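Local coordinates for 450aa long hypothetical fmu protein (Pyrococcus horikoshii, PDB 2YXL) that probably methylates cytosine at carbon 5 in RNA, using S-adenosylmethionine as methyl donor, and is seen here with the cofactor analogue sinefungin bound, at residues A[58-63]-A[90-95]; A[174-179]-A[432-437]; A[188-193]-A[240-245]; A[414-419]-A[443-448]. All coordinates share one frame; numbering follows the deposited sequence.

In the fold
Interaction 1 joins helices 47-75 and 84-99 near the N-terminus, about 22 Å centre to centre from interaction 2, which packs helix 173-181 against the short helix 433-436. Interaction 3 pairs strand 186-191, the next element after helix 173-181, with strand 241-243. Its centre and that of interaction 4 lie 24 Å apart. Interaction 4 sits on strand 441-447, next after helix 433-436, in the mixed sheet of the catalytic domain. Interactions 1, 3 and 4 come in series along the chain, whereas interaction 2 spans interaction 3 and alternates with interaction 4. Interaction 2 thus brings the catalytic domain back against a helix of the ferredoxin-like region, while interaction 4 is internal to the catalytic domain.

Interaction 1. Residues A[58-63]-A[90-95]; sequences YDIMKK and LRVAVD
D59 and D95 both carry CG anti to the backbone N (chi1 -162° and -170°), which sends the two carboxylates toward each other from helices 47-75 and 84-99. Their OD2 atoms lie 2.7 Å apart, and the carboxylate planes are turned 52° against each other. Beside them I60 has CG1 anti to its carbonyl carbon, and each part of its branched side chain finds a different partner. Its CG1 lies 3.5 Å from D95 OD1, CD1 continues to V92 CG2 at 3.9 Å, and CG2 meets R91 CB at 4.1 Å. Only the root of R91 takes part, since its extended chain carries the guanidinium off to salt bridges with D68 and E26. The helices run nearly perpendicular, their short axes 10.1 Å apart at closest approach, within the helical N-terminal region, which probably corresponds to the NusB-like domain of bacterial RsmB.

K63, one turn on from D59, joins the polar side: its NZ forms a salt bridge with D59 OD1 (2.9 Å), on the syn side of the carboxylate, and K63 also makes a cation-pi contact with F99. H100 makes a weak hydrogen bond to D95 OD1, and R183 forms a long, weak ion pair with D59. Buried side by side, two ionised acids would be expected to repel; K63 and these neighbours may offset part of this, and the pair may hold fewer than two negative charges.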
loop_
_atom_site.group_PDB
_atom_site.type_symbol
_atom_site.label_atom_id
_atom_site.label_comp_id
_atom_site.label_asym_id
_atom_site.label_seq_id
_atom_site.Cartn_x
_atom_site.Cartn_y
_atom_site.Cartn_z
ATOM N N TYR A 58 -13.135 1.147 2.390
ATOM C CA TYR A 58 -12.450 -0.001 1.797
ATOM C C TYR A 58 -13.350 -0.877 0.928
ATOM O O TYR A 58 -12.870 -1.530 0.004
ATOM C CB TYR A 58 -11.748 -0.845 2.868
ATOM C CG TYR A 58 -10.516 -0.185 3.445
ATOM C CD1 TYR A 58 -10.442 0.129 4.802
ATOM C CD2 TYR A 58 -9.425 0.140 2.630
ATOM C CE1 TYR A 58 -9.314 0.738 5.338
ATOM C CE2 TYR A 58 -8.292 0.754 3.154
ATOM C CZ TYR A 58 -8.243 1.049 4.509
ATOM O OH TYR A 58 -7.127 1.652 5.040
ATOM N N ASP A 59 -14.645 -0.897 1.225
ATOM C CA ASP A 59 -15.605 -1.611 0.393
ATOM C C ASP A 59 -15.693 -0.968 -0.996
ATOM O O ASP A 59 -15.765 -1.672 -2.006
ATOM C CB ASP A 59 -16.982 -1.638 1.064
ATOM C CG ASP A 59 -17.896 -2.702 0.487
ATOM O OD1 ASP A 59 -17.508 -3.886 0.468
ATOM O OD2 ASP A 59 -19.018 -2.358 0.068
ATOM N N ILE A 60 -15.679 0.366 -1.037
ATOM C CA ILE A 60 -15.696 1.108 -2.298
ATOM C C ILE A 60 -14.387 0.891 -3.073
ATOM O O ILE A 60 -14.411 0.594 -4.271
ATOM C CB ILE A 60 -15.964 2.629 -2.086
ATOM C CG1 ILE A 60 -17.365 2.857 -1.502
ATOM C CG2 ILE A 60 -15.802 3.398 -3.400
ATOM C CD1 ILE A 60 -17.591 4.232 -0.901
ATOM N N MET A 61 -13.256 1.032 -2.385
ATOM C CA MET A 61 -11.947 0.820 -3.004
ATOM C C MET A 61 -11.843 -0.579 -3.606
ATOM O O MET A 61 -11.419 -0.739 -4.750
ATOM C CB MET A 61 -10.810 1.060 -1.996
ATOM C CG MET A 61 -10.657 2.512 -1.544
ATOM S SD MET A 61 -10.560 3.652 -2.937
ATOM C CE MET A 61 -10.322 5.221 -2.110
ATOM N N LYS A 62 -12.261 -1.578 -2.832
ATOM C CA LYS A 62 -12.212 -2.980 -3.238
ATOM C C LYS A 62 -13.068 -3.285 -4.472
ATOM O O LYS A 62 -12.650 -4.051 -5.339
ATOM C CB LYS A 62 -12.621 -3.860 -2.051
ATOM C CG LYS A 62 -12.497 -5.358 -2.250
ATOM C CD LYS A 62 -12.497 -6.100 -0.912
ATOM C CE LYS A 62 -13.792 -5.891 -0.116
ATOM N NZ LYS A 62 -13.730 -6.535 1.239
ATOM N N LYS A 63 -14.248 -2.672 -4.553
ATOM C CA LYS A 63 -15.213 -2.969 -5.617
ATOM C C LYS A 63 -15.309 -1.861 -6.675
ATOM O O LYS A 63 -16.229 -1.862 -7.500
ATOM C CB LYS A 63 -16.596 -3.223 -5.013
ATOM C CG LYS A 63 -16.630 -4.326 -3.977
ATOM C CD LYS A 63 -17.945 -4.317 -3.223
ATOM C CE LYS A 63 -18.015 -5.467 -2.234
ATOM N NZ LYS A 63 -19.213 -5.341 -1.360
ATOM N N LEU A 90 -21.300 9.422 -6.513
ATOM C CA LEU A 90 -21.976 8.312 -7.175
ATOM C C LEU A 90 -21.456 6.962 -6.670
ATOM O O LEU A 90 -22.242 6.043 -6.432
ATOM C CB LEU A 90 -21.851 8.425 -8.699
ATOM C CG LEU A 90 -22.650 9.524 -9.415
ATOM C CD1 LEU A 90 -22.302 9.563 -10.886
ATOM C CD2 LEU A 90 -24.161 9.336 -9.235
ATOM N N ARG A 91 -20.141 6.859 -6.479
ATOM C CA ARG A 91 -19.527 5.643 -5.942
ATOM C C ARG A 91 -20.022 5.330 -4.527
ATOM O O ARG A 91 -20.358 4.187 -4.209
ATOM C CB ARG A 91 -18.000 5.752 -5.964
ATOM C CG ARG A 91 -17.387 5.570 -7.343
ATOM C CD ARG A 91 -15.916 5.955 -7.377
ATOM N NE ARG A 91 -15.291 5.524 -8.629
ATOM C CZ ARG A 91 -14.041 5.798 -8.996
ATOM N NH1 ARG A 91 -13.241 6.521 -8.218
ATOM N NH2 ARG A 91 -13.588 5.347 -10.157
ATOM N N VAL A 92 -20.071 6.362 -3.692
ATOM C CA VAL A 92 -20.558 6.251 -2.328
ATOM C C VAL A 92 -22.022 5.788 -2.302
ATOM O O VAL A 92 -22.376 4.865 -1.552
ATOM C CB VAL A 92 -20.378 7.596 -1.573
ATOM C CG1 VAL A 92 -21.190 7.628 -0.281
ATOM C CG2 VAL A 92 -18.899 7.850 -1.290
ATOM N N ALA A 93 -22.853 6.414 -3.135
ATOM C CA ALA A 93 -24.286 6.114 -3.180
ATOM C C ALA A 93 -24.582 4.706 -3.699
ATOM O O ALA A 93 -25.423 4.003 -3.138
ATOM C CB ALA A 93 -25.034 7.160 -4.003
ATOM N N VAL A 94 -23.890 4.302 -4.762
ATOM C CA VAL A 94 -24.067 2.971 -5.350
ATOM C C VAL A 94 -23.642 1.876 -4.367
ATOM O O VAL A 94 -24.334 0.868 -4.217
ATOM C CB VAL A 94 -23.319 2.833 -6.709
ATOM C CG1 VAL A 94 -23.233 1.370 -7.154
ATOM C CG2 VAL A 94 -24.005 3.680 -7.783
ATOM N N ASP A 95 -22.521 2.094 -3.684
ATOM C CA ASP A 95 -22.027 1.144 -2.690
ATOM C C ASP A 95 -22.974 1.007 -1.497
ATOM O O ASP A 95 -23.223 -0.102 -1.011
ATOM C CB ASP A 95 -20.640 1.557 -2.203
ATOM C CG ASP A 95 -19.984 0.496 -1.356
ATOM O OD1 ASP A 95 -19.792 0.736 -0.145
ATOM O OD2 ASP A 95 -19.671 -0.584 -1.897
#

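Interaction 2. Residues A[174-179]-A[432-437]; sequences EDFFRS and WPHRHS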
loop_
_atom_site.group_PDB
_atom_site.type_symbol
_atom_site.label_atom_id
_atom_site.label_comp_id
_atom_site.label_asym_id
_atom_site.label_seq_id
_atom_site.Cartn_x
_atom_site.Cartn_y
_atom_site.Cartn_z
ATOM N N GLU A 174 -8.212 -18.765 -5.502
ATOM C CA GLU A 174 -9.387 -18.425 -4.698
ATOM C C GLU A 174 -8.999 -17.954 -3.292
ATOM O O GLU A 174 -9.521 -16.952 -2.805
ATOM C CB GLU A 174 -10.362 -19.607 -4.630
ATOM C CG GLU A 174 -11.712 -19.274 -3.995
ATOM C CD GLU A 174 -12.738 -20.392 -4.121
ATOM O OE1 GLU A 174 -13.940 -20.075 -4.230
ATOM O OE2 GLU A 174 -12.356 -21.583 -4.110
ATOM N N ASP A 175 -8.074 -18.674 -2.658
ATOM C CA ASP A 175 -7.588 -18.324 -1.322
ATOM C C ASP A 175 -6.869 -16.975 -1.295
ATOM O O ASP A 175 -7.023 -16.205 -0.338
ATOM C CB ASP A 175 -6.680 -19.424 -0.765
ATOM C CG ASP A 175 -7.453 -20.653 -0.318
ATOM O OD1 ASP A 175 -8.574 -20.500 0.216
ATOM O OD2 ASP A 175 -6.932 -21.775 -0.489
ATOM N N PHE A 176 -6.097 -16.698 -2.347
ATOM C CA PHE A 176 -5.408 -15.417 -2.498
ATOM C C PHE A 176 -6.394 -14.258 -2.482
ATOM O O PHE A 176 -6.217 -13.295 -1.731
ATOM C CB PHE A 176 -4.582 -15.382 -3.788
ATOM C CG PHE A 176 -4.033 -14.018 -4.122
ATOM C CD1 PHE A 176 -4.692 -13.190 -5.027
ATOM C CD2 PHE A 176 -2.862 -13.558 -3.523
ATOM C CE1 PHE A 176 -4.193 -11.927 -5.334
ATOM C CE2 PHE A 176 -2.355 -12.295 -3.824
ATOM C CZ PHE A 176 -3.023 -11.478 -4.734
ATOM N N PHE A 177 -7.429 -14.354 -3.313
ATOM C CA PHE A 177 -8.432 -13.298 -3.385
ATOM C C PHE A 177 -9.268 -13.202 -2.114
ATOM O O PHE A 177 -9.656 -12.110 -1.720
ATOM C CB PHE A 177 -9.295 -13.418 -4.646
ATOM C CG PHE A 177 -8.596 -12.954 -5.893
ATOM C CD1 PHE A 177 -8.151 -13.870 -6.841
ATOM C CD2 PHE A 177 -8.353 -11.601 -6.107
ATOM C CE1 PHE A 177 -7.491 -13.445 -7.992
ATOM C CE2 PHE A 177 -7.688 -11.169 -7.250
ATOM C CZ PHE A 177 -7.260 -12.093 -8.197
ATOM N N ARG A 178 -9.512 -14.336 -1.462
ATOM C CA ARG A 178 -10.136 -14.332 -0.140
ATOM C C ARG A 178 -9.322 -13.521 0.871
ATOM O O ARG A 178 -9.870 -12.658 1.555
ATOM C CB ARG A 178 -10.389 -15.755 0.368
ATOM C CG ARG A 178 -11.746 -16.309 -0.045
ATOM C CD ARG A 178 -12.168 -17.478 0.829
ATOM N NE ARG A 178 -11.499 -18.721 0.446
ATOM C CZ ARG A 178 -12.053 -19.682 -0.293
ATOM N NH1 ARG A 178 -13.301 -19.556 -0.737
ATOM N NH2 ARG A 178 -11.358 -20.775 -0.588
ATOM N N SER A 179 -8.016 -13.781 0.936
ATOM C CA SER A 179 -7.131 -13.062 1.857
ATOM C C SER A 179 -6.994 -11.559 1.576
ATOM O O SER A 179 -6.806 -10.778 2.507
ATOM C CB SER A 179 -5.751 -13.712 1.918
ATOM O OG SER A 179 -5.061 -13.571 0.688
ATOM N N TRP A 432 3.212 -14.338 0.791
ATOM C CA TRP A 432 1.865 -14.335 0.234
ATOM C C TRP A 432 0.835 -13.991 1.307
ATOM O O TRP A 432 0.938 -14.475 2.438
ATOM C CB TRP A 432 1.536 -15.700 -0.369
ATOM C CG TRP A 432 2.350 -16.052 -1.574
ATOM C CD1 TRP A 432 3.457 -16.851 -1.611
ATOM C CD2 TRP A 432 2.116 -15.627 -2.924
ATOM N NE1 TRP A 432 3.928 -16.950 -2.899
ATOM C CE2 TRP A 432 3.124 -16.209 -3.725
ATOM C CE3 TRP A 432 1.153 -14.809 -3.534
ATOM C CZ2 TRP A 432 3.200 -15.999 -5.107
ATOM C CZ3 TRP A 432 1.225 -14.604 -4.908
ATOM C CH2 TRP A 432 2.244 -15.196 -5.679
ATOM N N PRO A 433 -0.165 -13.160 0.956
ATOM C CA PRO A 433 -1.231 -12.781 1.893
ATOM C C PRO A 433 -1.988 -13.976 2.472
ATOM O O PRO A 433 -2.237 -14.016 3.676
ATOM C CB PRO A 433 -2.165 -11.917 1.034
ATOM C CG PRO A 433 -1.304 -11.414 -0.075
ATOM C CD PRO A 433 -0.340 -12.514 -0.361
ATOM N N HIS A 434 -2.329 -14.943 1.623
ATOM C CA HIS A 434 -3.128 -16.101 2.034
ATOM C C HIS A 434 -2.325 -17.157 2.797
ATOM O O HIS A 434 -2.906 -18.007 3.473
ATOM C CB HIS A 434 -3.847 -16.723 0.827
ATOM C CG HIS A 434 -2.924 -17.291 -0.208
ATOM N ND1 HIS A 434 -2.064 -16.510 -0.952
ATOM C CD2 HIS A 434 -2.739 -18.563 -0.633
ATOM C CE1 HIS A 434 -1.382 -17.279 -1.782
ATOM N NE2 HIS A 434 -1.774 -18.529 -1.609
ATOM N N ARG A 435 -0.998 -17.099 2.689
ATOM C CA ARG A 435 -0.125 -18.015 3.431
ATOM C C ARG A 435 0.452 -17.388 4.699
ATOM O O ARG A 435 0.650 -18.081 5.693
ATOM C CB ARG A 435 1.031 -18.513 2.555
ATOM C CG ARG A 435 0.623 -19.325 1.337
ATOM C CD ARG A 435 1.854 -19.885 0.646
ATOM N NE ARG A 435 1.632 -20.148 -0.775
ATOM C CZ ARG A 435 2.594 -20.440 -1.651
ATOM N NH1 ARG A 435 3.863 -20.503 -1.265
ATOM N NH2 ARG A 435 2.285 -20.664 -2.922
ATOM N N HIS A 436 0.721 -16.085 4.664
ATOM C CA HIS A 436 1.534 -15.457 5.712
ATOM C C HIS A 436 0.907 -14.262 6.426
ATOM O O HIS A 436 1.483 -13.751 7.384
ATOM C CB HIS A 436 2.904 -15.057 5.152
ATOM C CG HIS A 436 3.633 -16.176 4.475
ATOM N ND1 HIS A 436 3.882 -16.188 3.119
ATOM C CD2 HIS A 436 4.169 -17.317 4.967
ATOM C CE1 HIS A 436 4.544 -17.288 2.806
ATOM N NE2 HIS A 436 4.730 -17.991 3.909
ATOM N N SER A 437 -0.261 -13.821 5.965
ATOM C CA SER A 437 -0.947 -12.651 6.541
ATOM C C SER A 437 -0.093 -11.377 6.527
ATOM O O SER A 437 -0.120 -10.575 7.465
ATOM C CB SER A 437 -1.463 -12.950 7.953
ATOM O OG SER A 437 -2.472 -13.940 7.911
#
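At the interface between a helix of the ferredoxin-like region and the catalytic methyltransferase domain, F176 and S179 of helix 173-181 pack against P433 and H434 of the short helix 433-436. The side chain of P433 lies about 10 Å from that of C390, the predicted nucleophile. S179 OG sits between its backbone N and carbonyl carbon (chi1 67°), bonded back to F176 O at 2.7 Å, and from there it touches P433 CB at 3.4 Å and H434 CB. An alanine here would probably open a small gap beside those two carbons and leave F176 O without its hydroxyl donor. F176 CE2 reaches P433 CG at 4.0 Å, while CD2 of the same ring meets the edge of the W432 indole at CE3. The imidazole of H434 is fixed from beyond the contact by a hydrogen bond from NE2 to E172. Over one face of that imidazole stands F176 CB, 4.3 Å from the ring centroid, in a CH-pi contact.

Interaction 3. Residues A[188-193]-A[240-245]; sequences SIRVNT and KIIVQE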
loop_
_atom_site.group_PDB
_atom_site.type_symbol
_atom_site.label_atom_id
_atom_site.label_comp_id
_atom_site.label_asym_id
_atom_site.label_seq_id
_atom_site.Cartn_x
_atom_site.Cartn_y
_atom_site.Cartn_z
ATOM N N SER A 188 -0.126 -2.677 10.590
ATOM C CA SER A 188 1.186 -3.202 10.923
ATOM C C SER A 188 2.185 -2.070 11.161
ATOM O O SER A 188 2.314 -1.164 10.337
ATOM C CB SER A 188 1.666 -4.131 9.811
ATOM O OG SER A 188 2.886 -4.757 10.165
ATOM N N ILE A 189 2.879 -2.124 12.296
ATOM C CA ILE A 189 3.872 -1.106 12.667
ATOM C C ILE A 189 5.189 -1.734 13.123
ATOM O O ILE A 189 5.210 -2.867 13.607
ATOM C CB ILE A 189 3.354 -0.136 13.778
ATOM C CG1 ILE A 189 2.971 -0.901 15.057
ATOM C CG2 ILE A 189 2.187 0.714 13.268
ATOM C CD1 ILE A 189 2.850 -0.028 16.295
ATOM N N ARG A 190 6.287 -0.998 12.956
ATOM C CA ARG A 190 7.587 -1.430 13.464
ATOM C C ARG A 190 8.013 -0.547 14.630
ATOM O O ARG A 190 7.826 0.671 14.597
ATOM C CB ARG A 190 8.653 -1.405 12.365
ATOM C CG ARG A 190 9.858 -2.289 12.672
ATOM C CD ARG A 190 11.000 -2.111 11.675
ATOM N NE ARG A 190 11.749 -0.878 11.910
ATOM C CZ ARG A 190 11.738 0.184 11.107
ATOM N NH1 ARG A 190 11.027 0.185 9.982
ATOM N NH2 ARG A 190 12.454 1.250 11.426
ATOM N N VAL A 191 8.578 -1.176 15.658
ATOM C CA VAL A 191 9.097 -0.466 16.822
ATOM C C VAL A 191 10.551 -0.059 16.574
ATOM O O VAL A 191 11.392 -0.895 16.232
ATOM C CB VAL A 191 8.971 -1.323 18.115
ATOM C CG1 VAL A 191 9.743 -0.701 19.276
ATOM C CG2 VAL A 191 7.510 -1.501 18.492
ATOM N N ASN A 192 10.827 1.233 16.737
ATOM C CA ASN A 192 12.169 1.783 16.576
ATOM C C ASN A 192 13.048 1.442 17.779
ATOM O O ASN A 192 13.003 2.125 18.808
ATOM C CB ASN A 192 12.087 3.302 16.355
ATOM C CG ASN A 192 13.448 3.951 16.108
ATOM O OD1 ASN A 192 13.589 5.166 16.238
ATOM N ND2 ASN A 192 14.442 3.152 15.745
ATOM N N THR A 193 13.847 0.384 17.634
ATOM C CA THR A 193 14.718 -0.113 18.708
ATOM C C THR A 193 15.763 0.913 19.138
ATOM O O THR A 193 16.290 0.851 20.247
ATOM C CB THR A 193 15.444 -1.413 18.305
ATOM O OG1 THR A 193 16.157 -1.208 17.078
ATOM C CG2 THR A 193 14.452 -2.554 18.138
ATOM N N LYS A 240 8.912 6.471 18.030
ATOM C CA LYS A 240 9.070 5.126 18.577
ATOM C C LYS A 240 8.506 4.062 17.639
ATOM O O LYS A 240 8.920 2.900 17.698
ATOM C CB LYS A 240 8.409 5.019 19.956
ATOM C CG LYS A 240 9.034 5.905 21.028
ATOM C CD LYS A 240 8.351 5.724 22.377
ATOM C CE LYS A 240 9.018 6.576 23.445
ATOM N NZ LYS A 240 8.302 6.494 24.746
ATOM N N ILE A 241 7.564 4.463 16.784
ATOM C CA ILE A 241 6.896 3.546 15.852
ATOM C C ILE A 241 6.748 4.114 14.436
ATOM O O ILE A 241 6.625 5.329 14.249
ATOM C CB ILE A 241 5.494 3.100 16.362
ATOM C CG1 ILE A 241 4.562 4.305 16.552
ATOM C CG2 ILE A 241 5.615 2.280 17.645
ATOM C CD1 ILE A 241 3.090 3.969 16.452
ATOM N N ILE A 242 6.751 3.218 13.451
ATOM C CA ILE A 242 6.560 3.577 12.043
ATOM C C ILE A 242 5.699 2.513 11.351
ATOM O O ILE A 242 5.821 1.323 11.650
ATOM C CB ILE A 242 7.927 3.771 11.307
ATOM C CG1 ILE A 242 7.718 4.267 9.869
ATOM C CG2 ILE A 242 8.780 2.488 11.354
ATOM C CD1 ILE A 242 8.978 4.815 9.193
ATOM N N VAL A 243 4.822 2.943 10.446
ATOM C CA VAL A 243 3.965 2.017 9.700
ATOM C C VAL A 243 4.793 1.233 8.684
ATOM O O VAL A 243 5.376 1.810 7.772
ATOM C CB VAL A 243 2.794 2.745 8.976
ATOM C CG1 VAL A 243 1.910 1.748 8.228
ATOM C CG2 VAL A 243 1.957 3.543 9.966
ATOM N N GLN A 244 4.847 -0.083 8.862
ATOM C CA GLN A 244 5.563 -0.969 7.948
ATOM C C GLN A 244 4.987 -2.378 8.021
ATOM O O GLN A 244 4.696 -2.881 9.106
ATOM C CB GLN A 244 7.067 -1.002 8.270
ATOM C CG GLN A 244 7.881 -1.871 7.315
ATOM C CD GLN A 244 9.378 -1.845 7.580
ATOM O OE1 GLN A 244 9.844 -2.241 8.653
ATOM N NE2 GLN A 244 10.144 -1.406 6.584
ATOM N N GLU A 245 4.839 -3.005 6.858
ATOM C CA GLU A 245 4.400 -4.392 6.766
ATOM C C GLU A 245 5.497 -5.336 7.232
ATOM O O GLU A 245 6.684 -5.016 7.136
ATOM C CB GLU A 245 3.990 -4.743 5.332
ATOM C CG GLU A 245 2.811 -3.938 4.782
ATOM C CD GLU A 245 1.496 -4.192 5.519
ATOM O OE1 GLU A 245 1.362 -5.215 6.231
ATOM O OE2 GLU A 245 0.580 -3.358 5.376
#
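R190 and I242 exchange two backbone hydrogen bonds: R190 N reaches I242 O at 2.7 Å, and I242 N returns to R190 O at 3.0 Å. N192 N continues the ladder to K240 O, and at the other end S188 OG donates to Q244 O at 2.8 Å while Q244 N binds S188 O. A side-chain bond joins R190 NH1 to Q244 OE1 at 3.0 Å; the oxygen lies near the guanidinium plane, but the N-H comes from above the amide plane. The R190 chain bends at chi3 (76°), turning NE out of line with CB, and NH2 forms a salt bridge with E279. I242 CG2 packs over a guanidinium face, 3.5 Å from NH1. On the other side of the sheet, I189 CD1 meets I241 CG2 at 3.8 Å, and V191 CG2 touches the same methyl. Q244 also touches K273, a predicted cofactor-binding residue, and its side chain lies about 5 Å from the bound sinefungin. Strand 241-243 is an outer strand of a four-stranded antiparallel sheet whose order fits a ferredoxin-like fold, and the residue that follows it, Q244, lies beside the cofactor pocket.

Interaction 4. Residues A[414-419]-A[443-448]; sequences VPLKSP and YALLEK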
loop_
_atom_site.group_PDB
_atom_site.type_symbol
_atom_site.label_atom_id
_atom_site.label_comp_id
_atom_site.label_asym_id
_atom_site.label_seq_id
_atom_site.Cartn_x
_atom_site.Cartn_y
_atom_site.Cartn_z
ATOM N N VAL A 414 22.310 -15.911 -3.299
ATOM C CA VAL A 414 22.490 -16.439 -1.944
ATOM C C VAL A 414 21.147 -17.009 -1.489
ATOM O O VAL A 414 20.175 -16.264 -1.361
ATOM C CB VAL A 414 22.971 -15.349 -0.944
ATOM C CG1 VAL A 414 23.271 -15.961 0.421
ATOM C CG2 VAL A 414 24.193 -14.618 -1.476
ATOM N N PRO A 415 21.092 -18.337 -1.250
ATOM C CA PRO A 415 19.838 -19.034 -0.945
ATOM C C PRO A 415 19.120 -18.454 0.271
ATOM O O PRO A 415 19.759 -18.144 1.280
ATOM C CB PRO A 415 20.292 -20.471 -0.664
ATOM C CG PRO A 415 21.593 -20.603 -1.366
ATOM C CD PRO A 415 22.240 -19.261 -1.249
ATOM N N LEU A 416 17.804 -18.304 0.153
ATOM C CA LEU A 416 16.960 -17.764 1.216
ATOM C C LEU A 416 15.884 -18.766 1.619
ATOM O O LEU A 416 15.252 -19.381 0.756
ATOM C CB LEU A 416 16.300 -16.458 0.750
ATOM C CG LEU A 416 16.865 -15.089 1.156
ATOM C CD1 LEU A 416 18.384 -15.057 1.255
ATOM C CD2 LEU A 416 16.374 -14.021 0.195
ATOM N N LYS A 417 15.679 -18.931 2.926
ATOM C CA LYS A 417 14.611 -19.803 3.429
ATOM C C LYS A 417 13.681 -19.102 4.425
ATOM O O LYS A 417 12.462 -19.142 4.267
ATOM C CB LYS A 417 15.182 -21.097 4.022
ATOM C CG LYS A 417 14.377 -22.361 3.672
ATOM C CD LYS A 417 13.300 -22.725 4.712
ATOM C CE LYS A 417 11.912 -22.158 4.381
ATOM N NZ LYS A 417 11.330 -22.645 3.092
ATOM N N SER A 418 14.251 -18.453 5.437
ATOM C CA SER A 418 13.445 -17.811 6.477
ATOM C C SER A 418 13.019 -16.387 6.129
ATOM O O SER A 418 13.792 -15.641 5.536
ATOM C CB SER A 418 14.182 -17.824 7.812
ATOM O OG SER A 418 14.110 -19.109 8.392
ATOM N N PRO A 419 11.793 -15.996 6.529
ATOM C CA PRO A 419 10.795 -16.820 7.204
ATOM C C PRO A 419 9.657 -17.303 6.297
ATOM O O PRO A 419 8.730 -17.964 6.769
ATOM C CB PRO A 419 10.246 -15.858 8.260
ATOM C CG PRO A 419 10.434 -14.454 7.642
ATOM C CD PRO A 419 11.329 -14.602 6.427
ATOM N N TYR A 443 11.886 -11.484 -2.632
ATOM C CA TYR A 443 13.242 -11.278 -2.130
ATOM C C TYR A 443 14.257 -11.982 -3.028
ATOM O O TYR A 443 14.077 -13.153 -3.384
ATOM C CB TYR A 443 13.390 -11.838 -0.707
ATOM C CG TYR A 443 12.342 -11.390 0.286
ATOM C CD1 TYR A 443 11.076 -11.973 0.300
ATOM C CD2 TYR A 443 12.629 -10.406 1.234
ATOM C CE1 TYR A 443 10.116 -11.576 1.209
ATOM C CE2 TYR A 443 11.672 -10.000 2.155
ATOM C CZ TYR A 443 10.418 -10.592 2.135
ATOM O OH TYR A 443 9.454 -10.205 3.030
ATOM N N ALA A 444 15.327 -11.272 -3.379
ATOM C CA ALA A 444 16.450 -11.870 -4.094
ATOM C C ALA A 444 17.759 -11.322 -3.551
ATOM O O ALA A 444 18.070 -10.143 -3.738
ATOM C CB ALA A 444 16.339 -11.611 -5.578
ATOM N N LEU A 445 18.512 -12.178 -2.864
ATOM C CA LEU A 445 19.792 -11.786 -2.292
ATOM C C LEU A 445 20.939 -12.212 -3.207
ATOM O O LEU A 445 21.024 -13.366 -3.632
ATOM C CB LEU A 445 19.967 -12.349 -0.874
ATOM C CG LEU A 445 21.132 -11.818 -0.026
ATOM C CD1 LEU A 445 20.991 -10.324 0.275
ATOM C CD2 LEU A 445 21.268 -12.612 1.269
ATOM N N LEU A 446 21.814 -11.256 -3.496
ATOM C CA LEU A 446 22.870 -11.427 -4.482
ATOM C C LEU A 446 24.193 -10.962 -3.898
ATOM O O LEU A 446 24.233 -9.988 -3.150
ATOM C CB LEU A 446 22.541 -10.607 -5.737
ATOM C CG LEU A 446 21.132 -10.785 -6.324
ATOM C CD1 LEU A 446 20.590 -9.486 -6.914
ATOM C CD2 LEU A 446 21.107 -11.916 -7.343
ATOM N N GLU A 447 25.271 -11.667 -4.225
ATOM C CA GLU A 447 26.611 -11.200 -3.877
ATOM C C GLU A 447 27.593 -11.418 -5.020
ATOM O O GLU A 447 27.429 -12.340 -5.824
ATOM C CB GLU A 447 27.117 -11.839 -2.572
ATOM C CG GLU A 447 27.634 -13.273 -2.670
ATOM C CD GLU A 447 28.536 -13.655 -1.500
ATOM O OE1 GLU A 447 29.334 -14.606 -1.647
ATOM O OE2 GLU A 447 28.457 -13.004 -0.435
ATOM N N LYS A 448 28.601 -10.552 -5.093
ATOM C CA LYS A 448 29.680 -10.710 -6.058
ATOM C C LYS A 448 30.599 -11.847 -5.636
ATOM O O LYS A 448 30.951 -12.702 -6.446
ATOM C CB LYS A 448 30.478 -9.415 -6.210
ATOM C CG LYS A 448 29.783 -8.335 -7.012
ATOM C CD LYS A 448 30.759 -7.231 -7.386
ATOM C CE LYS A 448 30.123 -6.228 -8.334
ATOM N NZ LYS A 448 31.084 -5.170 -8.744
#
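V414 N donates to L445 O at 2.9 Å, a nearly straight bond (161° at the hydrogen) and the one hydrogen bond between these segments. It lies next to the antiparallel pairing of strand 412-413 with strand 441-447, in which E447 is bonded to K412. Residues 415-419 form an irregular loop, with a cis peptide before P419. V414 CB lies 3.9 Å from L445 CD2, and its CG2 meets E447 CG at 3.9 Å, the V414 and E447 side chains crossing at about a right angle. L445 has CG anti to the backbone N (chi1 -169°); its CD2 touches both V414 CB and L416 CD1.

Strand 441-447 is the antiparallel last strand of a class I methyltransferase sheet, lying between strands 383-389 and 412-413, consistent with the 3-2-1-4-5-7-6 order of that fold, and L416 lies over it. L416 CD1 touches L445 CD2 at 3.8 Å, and CD2 touches Y443 CB at 3.8 Å, both side-chain pairs again roughly perpendicular. An alanine in place of L416 would probably open a gap between the loop and L445 and Y443. Y443 turns its hydroxyl to A247 O on helix 246-255, and its side chain lies about 11 Å from the bound sinefungin.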